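Local coordinates for antiterminator Q protein (Enterobacteria phage SfI, PDB 6JNY) that probably acts on bacterial RNA polymerase as a phage Q-type transcription antitermination factor, letting transcription continue past terminators, at residues A[8-11]-A[12-16]; A[17-20]-A[21-24]; A[77-80]-A[81-85]; A[143-146]-A[147-151]. All coordinates share one frame; numbering follows the deposited sequence.

Contact 1 of 4, residues A[8-11]-A[12-16]; sequences LTKE and QHEWL
His-13 N donates to Thr-9 O at 2.9 Å, Glu-14 N to Lys-10 O and Trp-15 N to Glu-11 O, three successive i to i+4 backbone bonds that wind the first turn of helix 10-28. Thr-9 is the N-cap, and its side chain turns back over that turn. With chi1 at 73°, OG1 sits between the residue's own N and carbonyl carbon and accepts from Gln-12 N at 3.1 Å. The reciprocal bond runs from Thr-9 N to Gln-12 OE1, 3.0 Å long and nearly straight at the hydrogen (164°), although the donor lies above the amide plane of Gln-12. Together the two bonds form a capping box, with glutamine as the returning side chain. The exchange also brings the CG methylene of Gln-12 against Thr-9 OG1 (3.2 Å). Just ahead of the helix, Leu-8 sends CD1 to 4.1 Å from Leu-16 CD2, the two side chains lying at about a right angle, and Leu-8 and Gln-12 both rest on Tyr-142 of helix 123-155. At the exposed surface Glu-14 OE2 touches Lys-10 CE at 3.5 Å, but Lys-10 NZ stays 4.8 Å from OE2, so any attraction between the opposite charges is probably long-range.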
loop_
_atom_site.group_PDB
_atom_site.type_symbol
_atom_site.label_atom_id
_atom_site.label_comp_id
_atom_site.label_asym_id
_atom_site.label_seq_id
_atom_site.Cartn_x
_atom_site.Cartn_y
_atom_site.Cartn_z
ATOM N N LEU A 8 6.329 -12.057 4.463
ATOM C CA LEU A 8 6.016 -12.210 5.869
ATOM C C LEU A 8 5.480 -13.611 6.135
ATOM O O LEU A 8 4.974 -14.289 5.237
ATOM C CB LEU A 8 4.946 -11.198 6.283
ATOM C CG LEU A 8 5.281 -9.715 6.144
ATOM C CD1 LEU A 8 4.025 -8.907 6.431
ATOM C CD2 LEU A 8 6.407 -9.321 7.069
ATOM N N THR A 9 5.575 -14.034 7.392
ATOM C CA THR A 9 4.903 -15.266 7.774
ATOM C C THR A 9 3.396 -15.068 7.705
ATOM O O THR A 9 2.890 -13.941 7.650
ATOM C CB THR A 9 5.286 -15.700 9.188
ATOM O OG1 THR A 9 4.656 -14.850 10.156
ATOM C CG2 THR A 9 6.805 -15.689 9.374
ATOM N N LYS A 10 2.670 -16.182 7.710
ATOM C CA LYS A 10 1.217 -16.098 7.594
ATOM C C LYS A 10 0.634 -15.310 8.762
ATOM O O LYS A 10 -0.250 -14.466 8.573
ATOM C CB LYS A 10 0.637 -17.515 7.502
ATOM C CG LYS A 10 -0.878 -17.628 7.411
ATOM C CD LYS A 10 -1.278 -19.094 7.223
ATOM C CE LYS A 10 -2.732 -19.343 7.603
ATOM N NZ LYS A 10 -3.102 -20.778 7.426
ATOM N N GLU A 11 1.154 -15.526 9.969
ATOM C CA GLU A 11 0.640 -14.823 11.138
ATOM C C GLU A 11 1.004 -13.342 11.105
ATOM O O GLU A 11 0.181 -12.487 11.466
ATOM C CB GLU A 11 1.161 -15.486 12.414
ATOM C CG GLU A 11 0.528 -14.955 13.689
ATOM C CD GLU A 11 0.923 -15.759 14.912
ATOM O OE1 GLU A 11 1.389 -16.907 14.742
ATOM O OE2 GLU A 11 0.769 -15.244 16.040
ATOM N N GLN A 12 2.237 -13.020 10.701
ATOM C CA GLN A 12 2.624 -11.621 10.553
ATOM C C GLN A 12 1.738 -10.922 9.532
ATOM O O GLN A 12 1.325 -9.775 9.740
ATOM C CB GLN A 12 4.089 -11.528 10.122
ATOM C CG GLN A 12 5.080 -11.837 11.224
ATOM C CD GLN A 12 6.475 -12.053 10.686
ATOM O OE1 GLN A 12 6.688 -12.140 9.476
ATOM N NE2 GLN A 12 7.444 -12.142 11.594
ATOM N N HIS A 13 1.435 -11.595 8.425
ATOM C CA HIS A 13 0.552 -11.012 7.421
ATOM C C HIS A 13 -0.841 -10.774 7.982
ATOM O O HIS A 13 -1.423 -9.707 7.773
ATOM C CB HIS A 13 0.475 -11.904 6.183
ATOM C CG HIS A 13 -0.460 -11.376 5.142
ATOM N ND1 HIS A 13 -1.796 -11.709 5.103
ATOM C CD2 HIS A 13 -0.260 -10.504 4.129
ATOM C CE1 HIS A 13 -2.375 -11.082 4.094
ATOM N NE2 HIS A 13 -1.461 -10.347 3.485
ATOM N N GLU A 14 -1.404 -11.755 8.694
ATOM C CA GLU A 14 -2.746 -11.562 9.243
ATOM C C GLU A 14 -2.782 -10.366 10.188
ATOM O O GLU A 14 -3.717 -9.555 10.151
ATOM C CB GLU A 14 -3.212 -12.822 9.969
ATOM C CG GLU A 14 -3.443 -14.020 9.074
ATOM C CD GLU A 14 -3.640 -15.300 9.868
ATOM O OE1 GLU A 14 -3.807 -15.217 11.106
ATOM O OE2 GLU A 14 -3.623 -16.392 9.256
ATOM N N TRP A 15 -1.760 -10.233 11.031
ATOM C CA TRP A 15 -1.673 -9.134 11.980
ATOM C C TRP A 15 -1.572 -7.801 11.259
ATOM O O TRP A 15 -2.338 -6.869 11.535
ATOM C CB TRP A 15 -0.441 -9.363 12.859
ATOM C CG TRP A 15 -0.183 -8.313 13.875
ATOM C CD1 TRP A 15 -0.728 -8.229 15.122
ATOM C CD2 TRP A 15 0.694 -7.180 13.743
ATOM N NE1 TRP A 15 -0.252 -7.115 15.773
ATOM C CE2 TRP A 15 0.620 -6.452 14.948
ATOM C CE3 TRP A 15 1.515 -6.707 12.719
ATOM C CZ2 TRP A 15 1.359 -5.285 15.164
ATOM C CZ3 TRP A 15 2.256 -5.552 12.933
ATOM C CH2 TRP A 15 2.176 -4.854 14.149
ATOM N N LEU A 16 -0.634 -7.692 10.315
ATOM C CA LEU A 16 -0.423 -6.411 9.648
ATOM C C LEU A 16 -1.591 -6.060 8.740
ATOM O O LEU A 16 -2.028 -4.905 8.707
ATOM C CB LEU A 16 0.887 -6.416 8.865
ATOM C CG LEU A 16 1.141 -5.145 8.046
ATOM C CD1 LEU A 16 1.142 -3.911 8.951
ATOM C CD2 LEU A 16 2.442 -5.266 7.293
#

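Contact 2 of 4, residues A[17-20]-A[21-24]; sequences NGWL and ELWG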
loop_
_atom_site.group_PDB
_atom_site.type_symbol
_atom_site.label_atom_id
_atom_site.label_comp_id
_atom_site.label_asym_id
_atom_site.label_seq_id
_atom_site.Cartn_x
_atom_site.Cartn_y
_atom_site.Cartn_z
ATOM N N ASN A 17 -2.104 -7.034 7.989
ATOM C CA ASN A 17 -3.258 -6.773 7.136
ATOM C C ASN A 17 -4.433 -6.274 7.959
ATOM O O ASN A 17 -5.157 -5.364 7.530
ATOM C CB ASN A 17 -3.641 -8.040 6.378
ATOM C CG ASN A 17 -4.853 -7.837 5.511
ATOM O OD1 ASN A 17 -4.771 -7.222 4.448
ATOM N ND2 ASN A 17 -5.991 -8.330 5.979
ATOM N N GLY A 18 -4.638 -6.845 9.144
ATOM C CA GLY A 18 -5.720 -6.383 9.995
ATOM C C GLY A 18 -5.551 -4.926 10.379
ATOM O O GLY A 18 -6.492 -4.131 10.288
ATOM N N TRP A 19 -4.343 -4.550 10.809
ATOM C CA TRP A 19 -4.086 -3.156 11.171
ATOM C C TRP A 19 -4.257 -2.238 9.973
ATOM O O TRP A 19 -4.806 -1.137 10.102
ATOM C CB TRP A 19 -2.677 -3.014 11.754
ATOM C CG TRP A 19 -2.611 -3.269 13.215
ATOM C CD1 TRP A 19 -1.886 -4.248 13.850
ATOM C CD2 TRP A 19 -3.290 -2.542 14.248
ATOM N NE1 TRP A 19 -2.083 -4.171 15.210
ATOM C CE2 TRP A 19 -2.938 -3.133 15.477
ATOM C CE3 TRP A 19 -4.168 -1.453 14.255
ATOM C CZ2 TRP A 19 -3.425 -2.666 16.699
ATOM C CZ3 TRP A 19 -4.644 -0.991 15.470
ATOM C CH2 TRP A 19 -4.269 -1.596 16.671
ATOM N N LEU A 20 -3.792 -2.665 8.798
ATOM C CA LEU A 20 -3.902 -1.807 7.623
ATOM C C LEU A 20 -5.346 -1.657 7.154
ATOM O O LEU A 20 -5.703 -0.610 6.612
ATOM C CB LEU A 20 -2.978 -2.281 6.500
ATOM C CG LEU A 20 -1.481 -2.148 6.820
ATOM C CD1 LEU A 20 -0.670 -2.702 5.673
ATOM C CD2 LEU A 20 -1.105 -0.687 7.097
ATOM N N GLU A 21 -6.187 -2.670 7.373
ATOM C CA GLU A 21 -7.617 -2.508 7.095
ATOM C C GLU A 21 -8.244 -1.471 8.029
ATOM O O GLU A 21 -9.050 -0.629 7.585
ATOM C CB GLU A 21 -8.327 -3.864 7.220
ATOM C CG GLU A 21 -8.106 -4.805 6.023
ATOM C CD GLU A 21 -8.678 -6.204 6.236
ATOM O OE1 GLU A 21 -9.217 -6.476 7.324
ATOM O OE2 GLU A 21 -8.572 -7.038 5.311
ATOM N N LEU A 22 -7.917 -1.523 9.319
ATOM C CA LEU A 22 -8.451 -0.545 10.263
ATOM C C LEU A 22 -7.943 0.847 9.937
ATOM O O LEU A 22 -8.710 1.822 9.960
ATOM C CB LEU A 22 -8.071 -0.921 11.694
ATOM C CG LEU A 22 -8.766 -2.146 12.286
ATOM C CD1 LEU A 22 -8.099 -2.543 13.585
ATOM C CD2 LEU A 22 -10.262 -1.859 12.494
ATOM N N TRP A 23 -6.652 0.958 9.622
ATOM C CA TRP A 23 -6.057 2.245 9.286
ATOM C C TRP A 23 -6.626 2.774 7.981
ATOM O O TRP A 23 -6.894 3.977 7.847
ATOM C CB TRP A 23 -4.536 2.075 9.181
ATOM C CG TRP A 23 -3.824 3.164 8.421
ATOM C CD1 TRP A 23 -3.462 4.402 8.897
ATOM C CD2 TRP A 23 -3.354 3.098 7.071
ATOM N NE1 TRP A 23 -2.816 5.110 7.906
ATOM C CE2 TRP A 23 -2.729 4.333 6.781
ATOM C CE3 TRP A 23 -3.404 2.115 6.073
ATOM C CZ2 TRP A 23 -2.161 4.606 5.534
ATOM C CZ3 TRP A 23 -2.852 2.393 4.831
ATOM C CH2 TRP A 23 -2.229 3.623 4.574
ATOM N N GLY A 24 -6.829 1.887 7.004
ATOM C CA GLY A 24 -7.327 2.338 5.726
ATOM C C GLY A 24 -8.714 2.933 5.848
ATOM O O GLY A 24 -9.015 3.957 5.233
#
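Glu-21 reaches back one turn to Asn-17 in the middle of helix 10-28, an i to i+4 side-chain pairing laid over regular alpha-helical backbone bonding. Its CG lies beside the backbone N (chi1 -77°) and the chain beyond is extended, which carries the carboxylate along the helix toward the Asn-17 amide. Asn-17 ND2 donates to Glu-21 OE2 at 3.0 Å, a weak bond bent to 143° at the hydrogen, with the amide and carboxylate planes 76° apart. The stronger polar partner of Asn-17 is Tyr-88, whose OH is hydrogen-bonded to OD1; this ties the helix to helix 78-90 and, with the weak bond to Glu-21, probably restrains the amide's rotation. In the backbone of the same pair, Glu-21 N donates to Asn-17 O at 2.9 Å.

Leu-20 is buried and runs alongside Trp-23 in the same direction; its CD2 comes from above the ring plane to 3.8 Å from Trp-23 CE3, on the six-membered ring. The Trp-23 indole is anchored at its other end by NE1 bonding to Ser-67 OG in helix 60-74. Trp-19, on another face, packs edge-to-face with Trp-15 and touches Ile-66, while its CE3 is approached obliquely by Leu-22 CD1 at 4.1 Å. Leu-20 O accepts from Gly-24 N and also lies at the edge of the Trp-23 ring, near its plane, 3.6 Å from CE3.

Contact 3 of 4, residues A[77-80]-A[81-85]; sequences DKKA and FGILL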
loop_
_atom_site.group_PDB
_atom_site.type_symbol
_atom_site.label_atom_id
_atom_site.label_comp_id
_atom_site.label_asym_id
_atom_site.label_seq_id
_atom_site.Cartn_x
_atom_site.Cartn_y
_atom_site.Cartn_z
ATOM N N ASP A 77 8.460 5.200 -2.814
ATOM C CA ASP A 77 7.886 4.566 -4.000
ATOM C C ASP A 77 6.441 5.037 -4.108
ATOM O O ASP A 77 5.535 4.398 -3.565
ATOM C CB ASP A 77 7.988 3.051 -3.878
ATOM C CG ASP A 77 7.618 2.323 -5.161
ATOM O OD1 ASP A 77 6.973 2.924 -6.042
ATOM O OD2 ASP A 77 7.981 1.134 -5.280
ATOM N N LYS A 78 6.234 6.154 -4.806
ATOM C CA LYS A 78 4.899 6.738 -4.881
ATOM C C LYS A 78 3.906 5.806 -5.559
ATOM O O LYS A 78 2.731 5.788 -5.181
ATOM C CB LYS A 78 4.939 8.088 -5.596
ATOM C CG LYS A 78 5.529 9.211 -4.764
ATOM C CD LYS A 78 5.602 10.493 -5.580
ATOM C CE LYS A 78 6.151 11.654 -4.759
ATOM N NZ LYS A 78 5.228 12.055 -3.660
ATOM N N LYS A 79 4.359 5.038 -6.557
ATOM C CA LYS A 79 3.479 4.088 -7.230
ATOM C C LYS A 79 2.952 3.051 -6.249
ATOM O O LYS A 79 1.741 2.807 -6.173
ATOM C CB LYS A 79 4.236 3.412 -8.374
ATOM C CG LYS A 79 3.407 2.474 -9.244
ATOM C CD LYS A 79 4.319 1.737 -10.218
ATOM C CE LYS A 79 3.544 0.800 -11.121
ATOM N NZ LYS A 79 4.453 -0.078 -11.928
ATOM N N ALA A 80 3.852 2.443 -5.474
ATOM C CA ALA A 80 3.442 1.454 -4.486
ATOM C C ALA A 80 2.580 2.080 -3.402
ATOM O O ALA A 80 1.609 1.468 -2.941
ATOM C CB ALA A 80 4.673 0.779 -3.876
ATOM N N PHE A 81 2.929 3.298 -2.970
ATOM C CA PHE A 81 2.119 4.002 -1.981
ATOM C C PHE A 81 0.682 4.151 -2.477
ATOM O O PHE A 81 -0.267 3.858 -1.742
ATOM C CB PHE A 81 2.765 5.367 -1.708
ATOM C CG PHE A 81 2.481 5.956 -0.339
ATOM C CD1 PHE A 81 1.396 5.556 0.442
ATOM C CD2 PHE A 81 3.322 6.951 0.166
ATOM C CE1 PHE A 81 1.172 6.134 1.693
ATOM C CE2 PHE A 81 3.100 7.532 1.413
ATOM C CZ PHE A 81 2.025 7.130 2.175
ATOM N N GLY A 82 0.513 4.551 -3.735
ATOM C CA GLY A 82 -0.830 4.701 -4.274
ATOM C C GLY A 82 -1.590 3.390 -4.328
ATOM O O GLY A 82 -2.787 3.339 -4.023
ATOM N N ILE A 83 -0.900 2.306 -4.699
ATOM C CA ILE A 83 -1.551 1.002 -4.755
ATOM C C ILE A 83 -1.973 0.555 -3.363
ATOM O O ILE A 83 -3.066 0.008 -3.174
ATOM C CB ILE A 83 -0.634 -0.015 -5.455
ATOM C CG1 ILE A 83 -0.629 0.238 -6.964
ATOM C CG2 ILE A 83 -1.046 -1.443 -5.137
ATOM C CD1 ILE A 83 0.492 -0.444 -7.689
ATOM N N LEU A 84 -1.108 0.772 -2.366
ATOM C CA LEU A 84 -1.469 0.474 -0.991
ATOM C C LEU A 84 -2.715 1.236 -0.562
ATOM O O LEU A 84 -3.600 0.670 0.091
ATOM C CB LEU A 84 -0.295 0.825 -0.068
ATOM C CG LEU A 84 -0.415 0.420 1.401
ATOM C CD1 LEU A 84 -0.197 -1.070 1.556
ATOM C CD2 LEU A 84 0.602 1.192 2.266
ATOM N N LEU A 85 -2.796 2.529 -0.915
ATOM C CA LEU A 85 -3.958 3.336 -0.539
ATOM C C LEU A 85 -5.222 2.896 -1.278
ATOM O O LEU A 85 -6.294 2.821 -0.671
ATOM C CB LEU A 85 -3.668 4.826 -0.758
ATOM C CG LEU A 85 -2.656 5.431 0.234
ATOM C CD1 LEU A 85 -2.176 6.804 -0.249
ATOM C CD2 LEU A 85 -3.246 5.526 1.618
#
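With CG1 set beside its own backbone N (chi1 -75°), Ile-83 carries that methylene to 3.6 Å from Lys-79 O, one turn earlier in the helix. Asp-77 has its carboxylate anti to its backbone N (chi1 -171°), and this places OD1 over the opening turn, where it accepts from Ala-80 N at 3.2 Å. The bond is nearly straight at the hydrogen, yet the donor meets OD1 from well above the carboxylate plane. Asp-77 is thus the N-cap of helix 78-90, and its own carbonyl starts the regular series by accepting from Phe-81 N at 2.9 Å. Gly-82 N, Ile-83 N and Leu-84 N follow, bonded to Lys-78 O, Lys-79 O and Ala-80 O.

The CB of Phe-81 lies 3.5 Å from Asp-77 O, while the ring leads away to pack on Val-39, Val-70 and Met-74 of helices 38-45 and 60-74. The Ala-80 methyl touches Ile-133 and Ser-137 of helix 123-155. Lys-79 runs out fully extended, and its NZ is hydrogen-bonded to Tyr-101 OH. The pairing across the turn is therefore carried by main-chain bonds, with the apolar side chains directed to surrounding helices; the Asp-77 carboxylate at the N-terminal end of helix 78-90 would probably also be stabilised by the helix dipole.

Contact 4 of 4, residues A[143-146]-A[147-151]; sequences PVLD and SAFKN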
loop_
_atom_site.group_PDB
_atom_site.type_symbol
_atom_site.label_atom_id
_atom_site.label_comp_id
_atom_site.label_asym_id
_atom_site.label_seq_id
_atom_site.Cartn_x
_atom_site.Cartn_y
_atom_site.Cartn_z
ATOM N N PRO A 143 8.123 -4.632 10.044
ATOM C CA PRO A 143 9.030 -4.409 11.186
ATOM C C PRO A 143 8.925 -3.015 11.750
ATOM O O PRO A 143 9.117 -2.823 12.958
ATOM C CB PRO A 143 10.419 -4.662 10.596
ATOM C CG PRO A 143 10.270 -4.351 9.144
ATOM C CD PRO A 143 8.872 -4.795 8.781
ATOM N N VAL A 144 8.615 -2.032 10.912
ATOM C CA VAL A 144 8.510 -0.659 11.381
ATOM C C VAL A 144 7.259 -0.468 12.218
ATOM O O VAL A 144 7.274 0.256 13.219
ATOM C CB VAL A 144 8.572 0.324 10.201
ATOM C CG1 VAL A 144 8.605 1.758 10.700
ATOM C CG2 VAL A 144 9.794 0.029 9.346
ATOM N N LEU A 145 6.142 -1.076 11.811
ATOM C CA LEU A 145 4.926 -0.938 12.602
ATOM C C LEU A 145 5.023 -1.736 13.890
ATOM O O LEU A 145 4.576 -1.273 14.945
ATOM C CB LEU A 145 3.705 -1.386 11.796
ATOM C CG LEU A 145 2.385 -1.101 12.540
ATOM C CD1 LEU A 145 2.225 0.387 12.811
ATOM C CD2 LEU A 145 1.149 -1.647 11.815
ATOM N N ASP A 146 5.581 -2.945 13.820
ATOM C CA ASP A 146 5.778 -3.726 15.035
ATOM C C ASP A 146 6.640 -2.959 16.028
ATOM O O ASP A 146 6.320 -2.898 17.217
ATOM C CB ASP A 146 6.429 -5.073 14.711
ATOM C CG ASP A 146 6.602 -5.951 15.935
ATOM O OD1 ASP A 146 5.638 -6.114 16.708
ATOM O OD2 ASP A 146 7.709 -6.484 16.117
ATOM N N SER A 147 7.719 -2.340 15.545
ATOM C CA SER A 147 8.574 -1.589 16.455
ATOM C C SER A 147 7.902 -0.302 16.905
ATOM O O SER A 147 8.171 0.177 18.014
ATOM C CB SER A 147 9.921 -1.302 15.795
ATOM O OG SER A 147 9.822 -0.215 14.908
ATOM N N ALA A 148 7.012 0.263 16.086
ATOM C CA ALA A 148 6.336 1.492 16.495
ATOM C C ALA A 148 5.413 1.243 17.677
ATOM O O ALA A 148 5.370 2.045 18.617
ATOM C CB ALA A 148 5.552 2.109 15.337
ATOM N N PHE A 149 4.647 0.154 17.640
ATOM C CA PHE A 149 3.792 -0.177 18.775
ATOM C C PHE A 149 4.628 -0.518 20.004
ATOM O O PHE A 149 4.283 -0.124 21.126
ATOM C CB PHE A 149 2.895 -1.362 18.417
ATOM C CG PHE A 149 1.686 -1.006 17.591
ATOM C CD1 PHE A 149 0.827 0.008 17.970
ATOM C CD2 PHE A 149 1.412 -1.720 16.438
ATOM C CE1 PHE A 149 -0.291 0.304 17.206
ATOM C CE2 PHE A 149 0.300 -1.434 15.680
ATOM C CZ PHE A 149 -0.544 -0.423 16.053
ATOM N N LYS A 150 5.728 -1.250 19.818
ATOM C CA LYS A 150 6.565 -1.623 20.953
ATOM C C LYS A 150 7.258 -0.407 21.545
ATOM O O LYS A 150 7.426 -0.320 22.769
ATOM C CB LYS A 150 7.575 -2.691 20.543
ATOM C CG LYS A 150 6.938 -4.065 20.357
ATOM C CD LYS A 150 7.899 -5.079 19.777
ATOM C CE LYS A 150 7.184 -6.421 19.606
ATOM N NZ LYS A 150 7.970 -7.392 18.803
ATOM N N ASN A 151 7.660 0.539 20.693
ATOM C CA ASN A 151 8.270 1.775 21.183
ATOM C C ASN A 151 7.280 2.574 22.016
ATOM O O ASN A 151 7.635 3.089 23.082
ATOM C CB ASN A 151 8.784 2.609 20.004
ATOM C CG ASN A 151 9.380 3.947 20.438
ATOM O OD1 ASN A 151 10.436 3.994 21.066
ATOM N ND2 ASN A 151 8.710 5.037 20.079
#
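Asp-146 and Lys-150 form a salt bridge one turn apart on the solvent side of helix 123-155, with Lys-150 NZ 2.8 Å from Asp-146 OD2. The ammonium comes in on the syn side of that oxygen, only 16° out of the carboxylate plane, and is less close to OD1. The extended lysine chain crosses the aspartate obliquely, its CE 3.3 Å from Asp-146 OD1. In the backbone, Lys-150 N donates to Asp-146 O, so the same two residues are joined through both backbone and side chain.

Val-144 O is gripped twice. Ala-148 N gives it the usual helical bond at 2.9 Å, bent to 136° at the hydrogen, and Ser-147 OG adds a second at 3.1 Å. A chi1 of 80° folds the serine hydroxyl back against its own helix to make this reach, and both donors come to the carbonyl from the same face of its plane. Ser-147 N is satisfied by Pro-143 O at 3.0 Å. Pro-143 itself has no NH to give, and the helix is kinked there, where its N lacks a bond to the preceding turn.

On the inward side Leu-145 and Phe-149 lie alongside one another, Leu-145 CG 3.8 Å from Phe-149 CE2, and Phe-149 N donates to Leu-145 O. Val-144 and Ala-148 instead touch Val-69 of helix 60-74. The turn is amphipathic: Leu-145 and Phe-149 pack against helix 10-28, while the polar groups are the ion pair, partly open to solvent, which probably tempers its strength, and the Ser-147 hydroxyl, which gives its proton to Val-144 O.

Contacts 1 and 2 follow one another along helix 10-28, their centres 12 Å apart, and Leu-16, Trp-15 and Trp-19 of that helix join them to contact 4. Leu-16 CD1 packs on Leu-145 CD2 at 3.7 Å, Trp-15 CZ2 lies 3.8 Å from Phe-149 CD2, and Trp-19 NE1 is 3.7 Å from Phe-149 CE2, so Leu-145 and Phe-149 each pack on both contacts. Contact 3 is reached from contact 2, where Trp-23 CH2 meets Leu-85 CD2 at 3.7 Å. It touches neither contact 1 nor contact 4, the nearest atoms being about 8 Å and about 10 Å away. Helix 10-28 thus bridges the central helix 78-90 and the outlying end of helix 123-155.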